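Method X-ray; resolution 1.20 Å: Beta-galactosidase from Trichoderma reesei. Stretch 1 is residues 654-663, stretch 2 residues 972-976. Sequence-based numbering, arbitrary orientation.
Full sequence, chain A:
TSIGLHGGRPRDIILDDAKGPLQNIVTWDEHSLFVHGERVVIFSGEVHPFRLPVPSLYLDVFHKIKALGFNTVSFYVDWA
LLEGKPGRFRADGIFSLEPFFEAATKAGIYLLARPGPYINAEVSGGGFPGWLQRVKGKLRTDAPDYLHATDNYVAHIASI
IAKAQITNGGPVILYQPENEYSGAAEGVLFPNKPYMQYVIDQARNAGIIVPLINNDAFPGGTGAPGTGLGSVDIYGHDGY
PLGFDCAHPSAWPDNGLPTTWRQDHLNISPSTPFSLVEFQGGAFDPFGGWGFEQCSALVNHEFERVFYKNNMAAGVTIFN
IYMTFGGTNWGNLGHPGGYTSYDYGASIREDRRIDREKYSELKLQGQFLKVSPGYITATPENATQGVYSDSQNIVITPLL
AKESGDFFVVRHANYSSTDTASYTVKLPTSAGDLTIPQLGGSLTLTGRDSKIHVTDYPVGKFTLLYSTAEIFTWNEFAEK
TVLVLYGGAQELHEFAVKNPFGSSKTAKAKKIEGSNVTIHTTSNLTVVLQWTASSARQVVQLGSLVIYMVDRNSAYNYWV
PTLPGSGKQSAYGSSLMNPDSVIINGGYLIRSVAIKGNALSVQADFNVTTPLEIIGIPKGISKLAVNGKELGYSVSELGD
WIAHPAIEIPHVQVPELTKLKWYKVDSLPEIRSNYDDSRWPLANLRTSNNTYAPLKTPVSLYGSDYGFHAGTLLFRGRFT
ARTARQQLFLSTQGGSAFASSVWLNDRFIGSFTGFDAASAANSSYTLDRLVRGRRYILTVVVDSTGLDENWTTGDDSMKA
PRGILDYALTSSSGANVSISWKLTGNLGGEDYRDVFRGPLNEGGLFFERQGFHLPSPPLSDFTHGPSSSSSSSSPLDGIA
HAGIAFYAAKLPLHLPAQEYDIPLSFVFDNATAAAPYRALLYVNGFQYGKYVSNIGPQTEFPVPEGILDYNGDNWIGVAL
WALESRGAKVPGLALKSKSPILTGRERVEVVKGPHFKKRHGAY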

# COMPACT_ATOMS: atom_id res chain seq x y z
N VAL A 654 1.79 -28.63 1.62
CA VAL A 654 3.12 -28.04 1.79
C VAL A 654 3.78 -28.73 2.99
O VAL A 654 3.12 -29.37 3.82
CB VAL A 654 3.08 -26.52 1.98
CG1 VAL A 654 2.66 -25.80 0.70
CG2 VAL A 654 2.20 -26.24 3.18
N PRO A 655 5.09 -28.64 3.06
CA PRO A 655 5.78 -29.34 4.15
C PRO A 655 5.35 -28.78 5.50
O PRO A 655 5.02 -27.60 5.62
CB PRO A 655 7.26 -29.01 3.91
CG PRO A 655 7.35 -28.50 2.53
CD PRO A 655 6.03 -27.91 2.17
N GLU A 656 5.35 -29.68 6.48
CA GLU A 656 5.23 -29.37 7.90
C GLU A 656 6.50 -28.75 8.47
O GLU A 656 7.55 -29.40 8.50
CB GLU A 656 4.91 -30.66 8.68
CG GLU A 656 3.60 -31.29 8.26
CD GLU A 656 3.30 -32.57 9.03
OE1 GLU A 656 3.26 -33.66 8.41
OE2 GLU A 656 3.12 -32.39 10.27
N LEU A 657 6.46 -27.51 8.93
CA LEU A 657 7.67 -26.88 9.46
C LEU A 657 8.20 -27.59 10.70
O LEU A 657 9.39 -27.59 10.99
CB LEU A 657 7.38 -25.40 9.79
CG LEU A 657 6.93 -24.55 8.59
CD1 LEU A 657 6.83 -23.10 9.04
CD2 LEU A 657 7.89 -24.67 7.44
N THR A 658 7.33 -28.19 11.46
CA THR A 658 7.84 -28.81 12.68
C THR A 658 8.66 -30.06 12.37
O THR A 658 9.44 -30.50 13.22
CB THR A 658 6.71 -29.20 13.65
OG1 THR A 658 5.94 -30.26 13.06
CG2 THR A 658 5.79 -28.00 13.81
N LYS A 659 8.48 -30.62 11.17
CA LYS A 659 9.24 -31.82 10.78
C LYS A 659 10.51 -31.49 9.99
O LYS A 659 11.27 -32.41 9.58
CB LYS A 659 8.37 -32.75 9.96
CG LYS A 659 7.19 -33.42 10.63
CD LYS A 659 7.40 -33.75 12.10
CE LYS A 659 6.09 -34.21 12.72
NZ LYS A 659 5.61 -35.46 12.06
N LEU A 660 10.80 -30.21 9.79
CA LEU A 660 12.09 -29.88 9.15
C LEU A 660 13.25 -30.27 10.04
O LEU A 660 13.09 -30.52 11.22
CB LEU A 660 12.20 -28.38 8.77
CG LEU A 660 11.10 -27.88 7.81
CD1 LEU A 660 11.26 -26.38 7.63
CD2 LEU A 660 11.09 -28.61 6.47
N LYS A 661 14.43 -30.30 9.47
CA LYS A 661 15.64 -30.58 10.28
C LYS A 661 16.20 -29.24 10.75
O LYS A 661 16.88 -28.51 10.01
CB LYS A 661 16.64 -31.36 9.44
CG LYS A 661 17.83 -31.79 10.23
CD LYS A 661 18.76 -32.72 9.46
CE LYS A 661 19.89 -33.14 10.38
NZ LYS A 661 21.09 -33.60 9.65
N TRP A 662 15.86 -28.86 11.96
CA TRP A 662 16.24 -27.57 12.53
C TRP A 662 17.65 -27.62 13.14
O TRP A 662 17.99 -28.57 13.82
CB TRP A 662 15.27 -27.14 13.64
CG TRP A 662 13.95 -26.70 13.06
CD1 TRP A 662 12.81 -27.45 12.97
CD2 TRP A 662 13.63 -25.42 12.49
NE1 TRP A 662 11.80 -26.72 12.38
CE2 TRP A 662 12.27 -25.46 12.07
CE3 TRP A 662 14.38 -24.26 12.28
CZ2 TRP A 662 11.65 -24.36 11.47
CZ3 TRP A 662 13.78 -23.16 11.69
CH2 TRP A 662 12.44 -23.21 11.29
N TYR A 663 18.39 -26.55 12.90
CA TYR A 663 19.71 -26.36 13.47
C TYR A 663 19.65 -25.13 14.36
O TYR A 663 18.97 -24.18 14.02
CB TYR A 663 20.75 -26.13 12.36
CG TYR A 663 21.04 -27.40 11.59
CD1 TYR A 663 20.28 -27.86 10.52
CD2 TYR A 663 22.14 -28.18 11.96
CE1 TYR A 663 20.62 -29.04 9.87
CE2 TYR A 663 22.48 -29.35 11.32
CZ TYR A 663 21.70 -29.76 10.27
OH TYR A 663 22.08 -30.94 9.66
N GLY A 972 3.81 -23.04 18.26
CA GLY A 972 3.46 -23.74 17.01
C GLY A 972 3.89 -22.81 15.90
O GLY A 972 3.88 -21.58 16.06
N LEU A 973 4.32 -23.41 14.79
CA LEU A 973 4.80 -22.63 13.65
C LEU A 973 4.46 -23.45 12.41
O LEU A 973 4.84 -24.62 12.33
CB LEU A 973 6.30 -22.40 13.77
CG LEU A 973 6.92 -21.59 12.63
CD1 LEU A 973 6.36 -20.18 12.64
CD2 LEU A 973 8.44 -21.63 12.79
N ALA A 974 3.68 -22.88 11.48
CA ALA A 974 3.20 -23.65 10.37
C ALA A 974 3.24 -22.80 9.12
O ALA A 974 3.13 -21.59 9.17
CB ALA A 974 1.77 -24.12 10.66
N LEU A 975 3.41 -23.45 7.99
CA LEU A 975 3.27 -22.83 6.69
C LEU A 975 1.82 -22.93 6.29
O LEU A 975 1.30 -24.05 6.32
CB LEU A 975 4.28 -23.56 5.82
CG LEU A 975 4.54 -23.07 4.44
CD1 LEU A 975 5.20 -21.69 4.54
CD2 LEU A 975 5.40 -24.06 3.67
N LYS A 976 1.19 -21.86 5.92
CA LYS A 976 -0.20 -21.85 5.47
C LYS A 976 -0.27 -21.42 4.01
O LYS A 976 0.46 -20.53 3.55
CB LYS A 976 -1.07 -20.91 6.34
CG LYS A 976 -1.02 -21.47 7.77
CD LYS A 976 -1.68 -22.84 7.88
CE LYS A 976 -1.98 -23.18 9.33
NZ LYS A 976 -3.04 -24.21 9.49
O HOH W 1 3.79 -26.30 8.13
O HOH W 2 4.33 -27.23 11.23

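The contact between residues 654-663 and 972-976 buries 353 Å², both sides summed, and the touching residues are at least 311 positions apart in sequence. No direct hydrogen bond crosses it; the direct contacts are mainly apolar packing, supplemented by two bridging waters.

The packing centres on three leucines, all buried. Leu-657 points its CA-to-CB bond toward the strand, and its CA lies 5.6 Å from the CA of Ala-974, the closest CA-CA pair across the contact. With chi1 at m and chi2 at t, the side chain lies between Leu-973 and Leu-975: Leu-657 CD1 is 3.9 Å from Leu-973 CG, and Leu-657 CG is 4.0 Å from Leu-975 CB. The same methyl rests against the strand backbone, with Leu-657 CD1 3.6 Å from both Ala-974 C and Leu-975 N. The CA-to-CB bond of Ala-974 points away from stretch 1, so its methyl does not come between Leu-657 CD1 and the peptide.

Leu-975 points toward stretch 1 and, with 89 Å² covered, loses more surface to the contact than any other residue. Its rotamer, t then p, places CD2 near the start of the loop, where Val-654 CB lies 3.8 Å from Leu-975 CD2 and Pro-655 CD lies 4.2 Å from the same methyl. The CA-to-CB bond of Leu-973 points sideways, but the end of the side chain comes nearer. Its CD2 approaches the Trp-662 ring obliquely, 4.4 Å from Trp-662 CZ2, at the outer limit of the packing. Thr-658 adds a contact smaller than that of the leucines, its CG2 3.8 Å from Leu-973 O.

The polar links across the contact run through water. Water 1 accepts from Leu-657 N at 3.0 Å and from Leu-975 N at 2.9 Å, and donates to Pro-655 O at 3.1 Å. It therefore joins two backbone amides from different stretches while also satisfying a carbonyl of the loop. Water 2 accepts from Thr-658 N at 3.2 Å and donates to Leu-973 O at 2.9 Å. Both bridges engage main-chain atoms, so they tie the backbones together without calling on a polar side chain.

Hydrogen bonds within stretch 1 accompany this packing. The 3-10 segment 657-659 is accompanied by two i to i+3 backbone bonds, from Lys-659 N to Glu-656 O at 3.1 Å and from Leu-660 N to Leu-657 O at 3.2 Å. Leu-657 O also accepts from Trp-662 NE1 at 2.9 Å, with an N-H...acceptor angle of 152°, which links the indole directly to the residue at the centre of the packing. The bond from Lys-661 NZ to Tyr-663 OH, 2.8 Å long, lies apart from the contact, as neither residue touches the strand. Glu-656 and Lys-976 likewise stand outside it, their CA-to-CB bonds directed away from the opposing stretch.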